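Local coordinates for protein acetylserotonin O-methyltransferase (Homo sapiens, PDB 4A6D) that catalyses the last step of melatonin synthesis, transferring the methyl group of S-adenosylmethionine to N-acetylserotonin, at residues Pro181-Leu186 with Glu196-Tyr201. Numbering follows the deposited sequence.
Sequences PLMCDL and ECMSLY
In the helix that lays Cys197 and Met198 against Met183, the backbone oxygen Glu196 O is gripped twice: by Leu200 N at 3.1 Å and by Ser199 OG at 2.8 Å, the hydroxyl approaching 27° off the carbonyl plane. Serine suits this exposed face, since its short side chain can bond back to its own helix while Cys197 and Met198 turn their sulfurs and methyl inward. That inner face meets strand 182-186 through sulfur and methyl groups. Met183 points from the strand toward the helix and, with both chi2 and chi3 close to 180°, stretches out to set its SD 3.6 Å from Cys197 SG, an ordinary van der Waals distance. Cysteine, being short, probably leaves the room that the long methionine chain takes up. Met198, which leaves the helix less directly, instead folds at chi2 and chi3, bringing CE to 4.2 Å from Met183 SD, so that the two methionine side chains run antiparallel where they meet. Ile206 of the next strand touches both, and Leu247 packs on Met183. At the end of the helix, Tyr201 anchors its OH on Leu172 O. Strand 182-186, helix 192-200 and strand 205-210 form a beta-alpha-beta crossover of the Rossmann-like methyltransferase domain. With no hydrogen bond between the segments, the direct contact is probably dispersion between polarisable sulfurs and a methyl group, with neighbouring strands filling in around it.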
ATOM      1  N   PRO A 181     -19.403  38.877   7.052  1.00 72.51           N
ATOM      2  CA  PRO A 181     -18.488  39.705   6.243  1.00 74.05           C
ATOM      3  C   PRO A 181     -16.997  39.537   6.534  1.00 76.82           C
ATOM      4  O   PRO A 181     -16.190  39.596   5.621  1.00 77.43           O
ATOM      5  CB  PRO A 181     -18.945  41.138   6.554  1.00 76.12           C
ATOM      6  CG  PRO A 181     -20.296  41.004   7.104  1.00 79.20           C
ATOM      7  CD  PRO A 181     -20.334  39.723   7.831  1.00 73.23           C
ATOM      8  N   LEU A 182     -16.636  39.349   7.794  1.00 72.22           N
ATOM      9  CA  LEU A 182     -15.247  39.209   8.185  1.00 72.38           C
ATOM     10  C   LEU A 182     -14.979  37.772   8.653  1.00 74.28           C
ATOM     11  O   LEU A 182     -15.729  37.236   9.476  1.00 73.14           O
ATOM     12  CB  LEU A 182     -14.914  40.293   9.214  1.00 72.89           C
ATOM     13  CG  LEU A 182     -13.570  40.313   9.947  1.00 79.53           C
ATOM     14  CD1 LEU A 182     -12.358  40.194   8.996  1.00 82.27           C
ATOM     15  CD2 LEU A 182     -13.475  41.560  10.804  1.00 80.81           C
ATOM     16  N   MET A 183     -13.956  37.121   8.056  1.00 68.66           N
ATOM     17  CA  MET A 183     -13.649  35.717   8.357  1.00 66.21           C
ATOM     18  C   MET A 183     -12.231  35.483   8.823  1.00 68.43           C
ATOM     19  O   MET A 183     -11.338  36.268   8.518  1.00 68.13           O
ATOM     20  CB  MET A 183     -13.927  34.824   7.132  1.00 68.46           C
ATOM     21  CG  MET A 183     -15.318  34.927   6.597  1.00 72.35           C
ATOM     22  SD  MET A 183     -15.540  33.756   5.252  1.00 77.21           S
ATOM     23  CE  MET A 183     -17.186  34.171   4.724  1.00 75.88           C
ATOM     24  N   CYS A 184     -12.008  34.359   9.510  1.00 64.47           N
ATOM     25  CA  CYS A 184     -10.663  33.971   9.938  1.00 64.08           C
ATOM     26  C   CYS A 184     -10.465  32.474   9.747  1.00 66.37           C
ATOM     27  O   CYS A 184     -11.234  31.678  10.291  1.00 64.36           O
ATOM     28  CB  CYS A 184     -10.347  34.412  11.368  1.00 63.68           C
ATOM     29  SG  CYS A 184      -8.710  33.885  11.953  1.00 68.21           S
ATOM     30  N   ASP A 185      -9.462  32.096   8.938  1.00 64.39           N
ATOM     31  CA  ASP A 185      -9.118  30.681   8.715  1.00 63.19           C
ATOM     32  C   ASP A 185      -8.029  30.309   9.710  1.00 62.55           C
ATOM     33  O   ASP A 185      -6.868  30.702   9.540  1.00 60.82           O
ATOM     34  CB  ASP A 185      -8.672  30.393   7.267  1.00 66.08           C
ATOM     35  CG  ASP A 185      -8.689  28.915   6.901  1.00 77.01           C
ATOM     36  OD1 ASP A 185      -9.001  28.082   7.787  1.00 78.03           O
ATOM     37  OD2 ASP A 185      -8.359  28.582   5.739  1.00 80.64           O
ATOM     38  N   LEU A 186      -8.436  29.647  10.809  1.00 58.72           N
ATOM     39  CA  LEU A 186      -7.532  29.257  11.897  1.00 59.04           C
ATOM     40  C   LEU A 186      -6.782  28.040  11.498  1.00 63.54           C
ATOM     41  O   LEU A 186      -7.390  26.982  11.330  1.00 64.42           O
ATOM     42  CB  LEU A 186      -8.324  28.994  13.182  1.00 58.24           C
ATOM     43  CG  LEU A 186      -8.951  30.198  13.845  1.00 62.79           C
ATOM     44  CD1 LEU A 186      -9.989  29.760  14.808  1.00 62.85           C
ATOM     45  CD2 LEU A 186      -7.915  31.020  14.564  1.00 60.96           C
ATOM     46  N   GLU A 196     -10.136  30.630  -2.291  1.00 86.56           N
ATOM     47  CA  GLU A 196     -11.385  30.099  -2.837  1.00 87.10           C
ATOM     48  C   GLU A 196     -12.569  30.797  -2.208  1.00 92.04           C
ATOM     49  O   GLU A 196     -13.492  31.205  -2.919  1.00 94.35           O
ATOM     50  CB  GLU A 196     -11.468  28.576  -2.616  1.00 86.89           C
ATOM     51  CG  GLU A 196     -12.769  27.933  -3.076  1.00100.45           C
ATOM     52  CD  GLU A 196     -12.941  27.746  -4.568  1.00125.39           C
ATOM     53  OE1 GLU A 196     -12.189  26.932  -5.153  1.00143.62           O
ATOM     54  OE2 GLU A 196     -13.877  28.352  -5.138  1.00111.88           O
ATOM     55  N   CYS A 197     -12.529  30.959  -0.879  1.00 86.64           N
ATOM     56  CA  CYS A 197     -13.572  31.626  -0.106  1.00 86.26           C
ATOM     57  C   CYS A 197     -13.868  33.048  -0.602  1.00 90.92           C
ATOM     58  O   CYS A 197     -15.034  33.397  -0.798  1.00 91.97           O
ATOM     59  CB  CYS A 197     -13.223  31.607   1.375  1.00 84.57           C
ATOM     60  SG  CYS A 197     -14.660  31.665   2.460  1.00 87.48           S
ATOM     61  N   MET A 198     -12.809  33.825  -0.878  1.00 87.23           N
ATOM     62  CA  MET A 198     -12.886  35.187  -1.379  1.00 89.31           C
ATOM     63  C   MET A 198     -13.426  35.345  -2.795  1.00 97.04           C
ATOM     64  O   MET A 198     -14.088  36.337  -3.072  1.00100.10           O
ATOM     65  CB  MET A 198     -11.569  35.919  -1.153  1.00 92.24           C
ATOM     66  CG  MET A 198     -11.219  36.039   0.320  1.00 93.98           C
ATOM     67  SD  MET A 198     -12.484  36.869   1.339  1.00 97.43           S
ATOM     68  CE  MET A 198     -13.293  35.467   2.164  1.00 91.11           C
ATOM     69  N   SER A 199     -13.185  34.379  -3.682  1.00 94.39           N
ATOM     70  CA  SER A 199     -13.734  34.431  -5.042  1.00 96.59           C
ATOM     71  C   SER A 199     -15.228  34.079  -4.981  1.00 98.05           C
ATOM     72  O   SER A 199     -16.039  34.680  -5.691  1.00100.10           O
ATOM     73  CB  SER A 199     -12.984  33.480  -5.973  1.00100.35           C
ATOM     74  OG  SER A 199     -13.063  32.142  -5.518  1.00106.41           O
ATOM     75  N   LEU A 200     -15.580  33.137  -4.083  1.00 89.90           N
ATOM     76  CA  LEU A 200     -16.945  32.691  -3.836  1.00 88.47           C
ATOM     77  C   LEU A 200     -17.774  33.779  -3.159  1.00 92.57           C
ATOM     78  O   LEU A 200     -18.939  33.965  -3.526  1.00 95.11           O
ATOM     79  CB  LEU A 200     -16.945  31.417  -2.981  1.00 85.21           C
ATOM     80  CG  LEU A 200     -16.731  30.111  -3.700  1.00 89.15           C
ATOM     81  CD1 LEU A 200     -16.515  29.000  -2.720  1.00 85.88           C
ATOM     82  CD2 LEU A 200     -17.914  29.783  -4.584  1.00 93.56           C
ATOM     83  N   TYR A 201     -17.173  34.512  -2.195  1.00 84.97           N
ATOM     84  CA  TYR A 201     -17.843  35.594  -1.457  1.00 82.88           C
ATOM     85  C   TYR A 201     -17.155  36.958  -1.689  1.00 92.78           C
ATOM     86  O   TYR A 201     -16.314  37.392  -0.894  1.00 91.63           O
ATOM     87  CB  TYR A 201     -17.995  35.241   0.036  1.00 78.34           C
ATOM     88  CG  TYR A 201     -18.794  33.974   0.274  1.00 77.05           C
ATOM     89  CD1 TYR A 201     -20.190  34.000   0.306  1.00 79.55           C
ATOM     90  CD2 TYR A 201     -18.162  32.732   0.386  1.00 73.89           C
ATOM     91  CE1 TYR A 201     -20.934  32.828   0.478  1.00 77.61           C
ATOM     92  CE2 TYR A 201     -18.894  31.561   0.591  1.00 72.90           C
ATOM     93  CZ  TYR A 201     -20.280  31.614   0.628  1.00 80.42           C
ATOM     94  OH  TYR A 201     -21.019  30.478   0.847  1.00 77.65           O
TER